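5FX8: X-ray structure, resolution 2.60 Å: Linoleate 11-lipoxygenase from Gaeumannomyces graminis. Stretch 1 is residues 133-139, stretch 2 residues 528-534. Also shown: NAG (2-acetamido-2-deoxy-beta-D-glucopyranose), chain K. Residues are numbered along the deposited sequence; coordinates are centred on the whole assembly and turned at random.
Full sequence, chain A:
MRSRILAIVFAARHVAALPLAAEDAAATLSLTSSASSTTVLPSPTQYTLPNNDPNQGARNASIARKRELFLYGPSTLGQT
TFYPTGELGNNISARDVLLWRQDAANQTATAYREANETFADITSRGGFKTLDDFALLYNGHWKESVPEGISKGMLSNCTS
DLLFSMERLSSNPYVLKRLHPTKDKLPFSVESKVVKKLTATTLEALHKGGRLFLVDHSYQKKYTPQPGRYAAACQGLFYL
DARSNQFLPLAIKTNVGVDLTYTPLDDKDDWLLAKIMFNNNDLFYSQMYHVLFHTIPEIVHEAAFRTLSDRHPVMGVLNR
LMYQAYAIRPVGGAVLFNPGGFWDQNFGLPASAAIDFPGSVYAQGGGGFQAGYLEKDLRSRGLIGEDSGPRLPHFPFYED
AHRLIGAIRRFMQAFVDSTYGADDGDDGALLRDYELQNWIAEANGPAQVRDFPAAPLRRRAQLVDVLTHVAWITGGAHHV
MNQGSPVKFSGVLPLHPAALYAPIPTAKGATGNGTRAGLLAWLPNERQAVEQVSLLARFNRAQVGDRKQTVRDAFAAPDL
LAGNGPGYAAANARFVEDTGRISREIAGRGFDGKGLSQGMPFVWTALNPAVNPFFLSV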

# COMPACT_ATOMS: atom_id res chain seq x y z
N ASP A 133 -14.86 -22.93 -6.24
CA ASP A 133 -13.86 -23.29 -5.23
C ASP A 133 -12.79 -22.22 -5.09
O ASP A 133 -12.04 -22.25 -4.11
CB ASP A 133 -13.20 -24.63 -5.56
CG ASP A 133 -14.20 -25.75 -5.71
OD1 ASP A 133 -15.22 -25.70 -5.00
OD2 ASP A 133 -13.98 -26.66 -6.54
N PHE A 134 -12.71 -21.28 -6.02
CA PHE A 134 -11.81 -20.15 -5.84
C PHE A 134 -12.16 -19.35 -4.61
O PHE A 134 -11.30 -18.63 -4.11
CB PHE A 134 -11.84 -19.26 -7.07
CG PHE A 134 -10.82 -19.61 -8.09
CD1 PHE A 134 -9.53 -19.11 -8.01
CD2 PHE A 134 -11.13 -20.45 -9.13
CE1 PHE A 134 -8.58 -19.44 -8.95
CE2 PHE A 134 -10.18 -20.78 -10.08
CZ PHE A 134 -8.91 -20.27 -9.99
N ALA A 135 -13.37 -19.46 -4.09
CA ALA A 135 -13.69 -18.76 -2.86
C ALA A 135 -12.93 -19.33 -1.68
O ALA A 135 -12.73 -18.63 -0.69
CB ALA A 135 -15.19 -18.81 -2.60
N LEU A 136 -12.51 -20.60 -1.75
CA LEU A 136 -11.67 -21.17 -0.71
C LEU A 136 -10.38 -20.40 -0.55
O LEU A 136 -9.78 -20.41 0.52
CB LEU A 136 -11.35 -22.63 -1.03
CG LEU A 136 -12.53 -23.55 -1.27
CD1 LEU A 136 -12.04 -24.76 -1.99
CD2 LEU A 136 -13.13 -23.92 0.04
N LEU A 137 -9.95 -19.73 -1.60
CA LEU A 137 -8.79 -18.87 -1.52
C LEU A 137 -8.95 -17.74 -0.50
O LEU A 137 -7.95 -17.26 0.03
CB LEU A 137 -8.55 -18.34 -2.91
CG LEU A 137 -7.23 -17.81 -3.37
CD1 LEU A 137 -6.18 -18.82 -3.13
CD2 LEU A 137 -7.43 -17.57 -4.84
N TYR A 138 -10.18 -17.34 -0.19
CA TYR A 138 -10.43 -16.12 0.56
C TYR A 138 -11.22 -16.33 1.85
O TYR A 138 -10.98 -15.64 2.83
CB TYR A 138 -11.19 -15.12 -0.32
CG TYR A 138 -10.42 -14.63 -1.53
CD1 TYR A 138 -9.34 -13.80 -1.38
CD2 TYR A 138 -10.80 -15.00 -2.80
CE1 TYR A 138 -8.65 -13.36 -2.45
CE2 TYR A 138 -10.11 -14.56 -3.88
CZ TYR A 138 -9.04 -13.73 -3.69
OH TYR A 138 -8.33 -13.27 -4.76
N ASN A 139 -12.16 -17.25 1.87
CA ASN A 139 -13.04 -17.37 3.02
C ASN A 139 -12.26 -17.79 4.24
O ASN A 139 -11.72 -18.90 4.28
CB ASN A 139 -14.15 -18.36 2.74
CG ASN A 139 -15.08 -17.87 1.68
OD1 ASN A 139 -15.10 -16.67 1.38
ND2 ASN A 139 -15.85 -18.77 1.09
N GLN A 528 -0.49 -21.38 -7.72
CA GLN A 528 -0.30 -20.13 -8.40
C GLN A 528 -1.28 -19.08 -7.90
O GLN A 528 -0.93 -17.91 -7.77
CB GLN A 528 -0.44 -20.35 -9.91
CG GLN A 528 0.53 -21.37 -10.42
CD GLN A 528 0.26 -21.83 -11.83
OE1 GLN A 528 -0.89 -22.02 -12.23
NE2 GLN A 528 1.32 -22.03 -12.58
N ALA A 529 -2.51 -19.51 -7.60
CA ALA A 529 -3.54 -18.62 -7.08
C ALA A 529 -3.19 -18.12 -5.69
O ALA A 529 -3.36 -16.93 -5.38
CB ALA A 529 -4.88 -19.34 -7.05
N VAL A 530 -2.72 -19.02 -4.83
CA VAL A 530 -2.25 -18.60 -3.52
C VAL A 530 -1.08 -17.65 -3.67
O VAL A 530 -0.90 -16.74 -2.86
CB VAL A 530 -1.88 -19.83 -2.67
CG1 VAL A 530 -1.31 -19.42 -1.36
CG2 VAL A 530 -3.11 -20.63 -2.41
N GLU A 531 -0.28 -17.83 -4.71
CA GLU A 531 0.90 -17.00 -4.86
C GLU A 531 0.53 -15.62 -5.36
O GLU A 531 1.19 -14.62 -5.02
CB GLU A 531 1.89 -17.70 -5.79
CG GLU A 531 3.31 -17.79 -5.26
CD GLU A 531 3.40 -18.32 -3.83
OE1 GLU A 531 3.38 -19.55 -3.65
OE2 GLU A 531 3.50 -17.49 -2.89
N GLN A 532 -0.52 -15.53 -6.18
CA GLN A 532 -1.03 -14.23 -6.57
C GLN A 532 -1.62 -13.52 -5.37
O GLN A 532 -1.22 -12.39 -5.04
CB GLN A 532 -2.05 -14.39 -7.70
CG GLN A 532 -3.00 -13.21 -7.80
CD GLN A 532 -3.73 -13.06 -9.12
OE1 GLN A 532 -3.43 -13.71 -10.12
NE2 GLN A 532 -4.71 -12.19 -9.12
N VAL A 533 -2.51 -14.18 -4.64
CA VAL A 533 -3.08 -13.50 -3.49
C VAL A 533 -1.99 -13.12 -2.49
O VAL A 533 -2.09 -12.10 -1.82
CB VAL A 533 -4.21 -14.33 -2.85
CG1 VAL A 533 -4.84 -13.57 -1.74
CG2 VAL A 533 -5.25 -14.58 -3.85
N SER A 534 -0.91 -13.88 -2.44
CA SER A 534 0.14 -13.62 -1.45
C SER A 534 0.99 -12.42 -1.84
O SER A 534 1.38 -11.62 -0.97
CB SER A 534 0.99 -14.85 -1.28
OG SER A 534 2.03 -14.60 -0.34
C1 NAG K . 5.09 -20.44 2.42
C2 NAG K . 4.79 -20.06 0.99
C3 NAG K . 6.07 -20.05 0.17
C4 NAG K . 7.08 -19.13 0.82
C5 NAG K . 7.30 -19.59 2.24
C6 NAG K . 8.22 -18.69 3.01
C7 NAG K . 2.79 -20.61 -0.32
C8 NAG K . 1.88 -21.70 -0.77
N2 NAG K . 3.82 -20.98 0.44
O3 NAG K . 5.80 -19.55 -1.13
O4 NAG K . 8.30 -19.16 0.09
O5 NAG K . 6.05 -19.57 2.94
O6 NAG K . 8.29 -19.14 4.35
O7 NAG K . 2.62 -19.45 -0.65

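The last part of a 3-10 segment (residues 133-137) packs against one part of a longer helix (residues 528-534), almost 400 residues further along the same chain. No hydrogen bond joins the two stretches; each satisfies backbone groups internally, by i+3 bonds such as Leu137 N to Phe134 O (3.1 Å) in the first and i+4 bonds such as Val533 N to Ala529 O (3.0 Å) in the second. What holds them together is apolar contact, with 231 Å² buried in all.

Leu137 is the centre of the contact. Its CA-to-CB bond points toward the helix, and with chi1 t and chi2 p its branched end meets three residues there: CD2 lies 3.8 Å from Ala529 CB, CD1 3.6 Å from Val530 CG2, and CG 3.8 Å from Val533 CG2. Ala529 and Val533, one helical turn apart, both direct CB toward the 3-10 segment, whereas Val530 points sideways and still reaches Leu137 through CG2.

Val533 has nearly as much of its surface covered (62 against 70 Å²), and its CG2 also touches Tyr138, lying 3.9 Å from CE1 and 3.5 Å from OH. This hydroxyl is hydrogen-bonded elsewhere in the structure, so its polar demand is met despite the methyl neighbour. Ala529 is also approached obliquely by the Phe134 ring, with Phe134 CE1 4.2 Å from Ala529 CB.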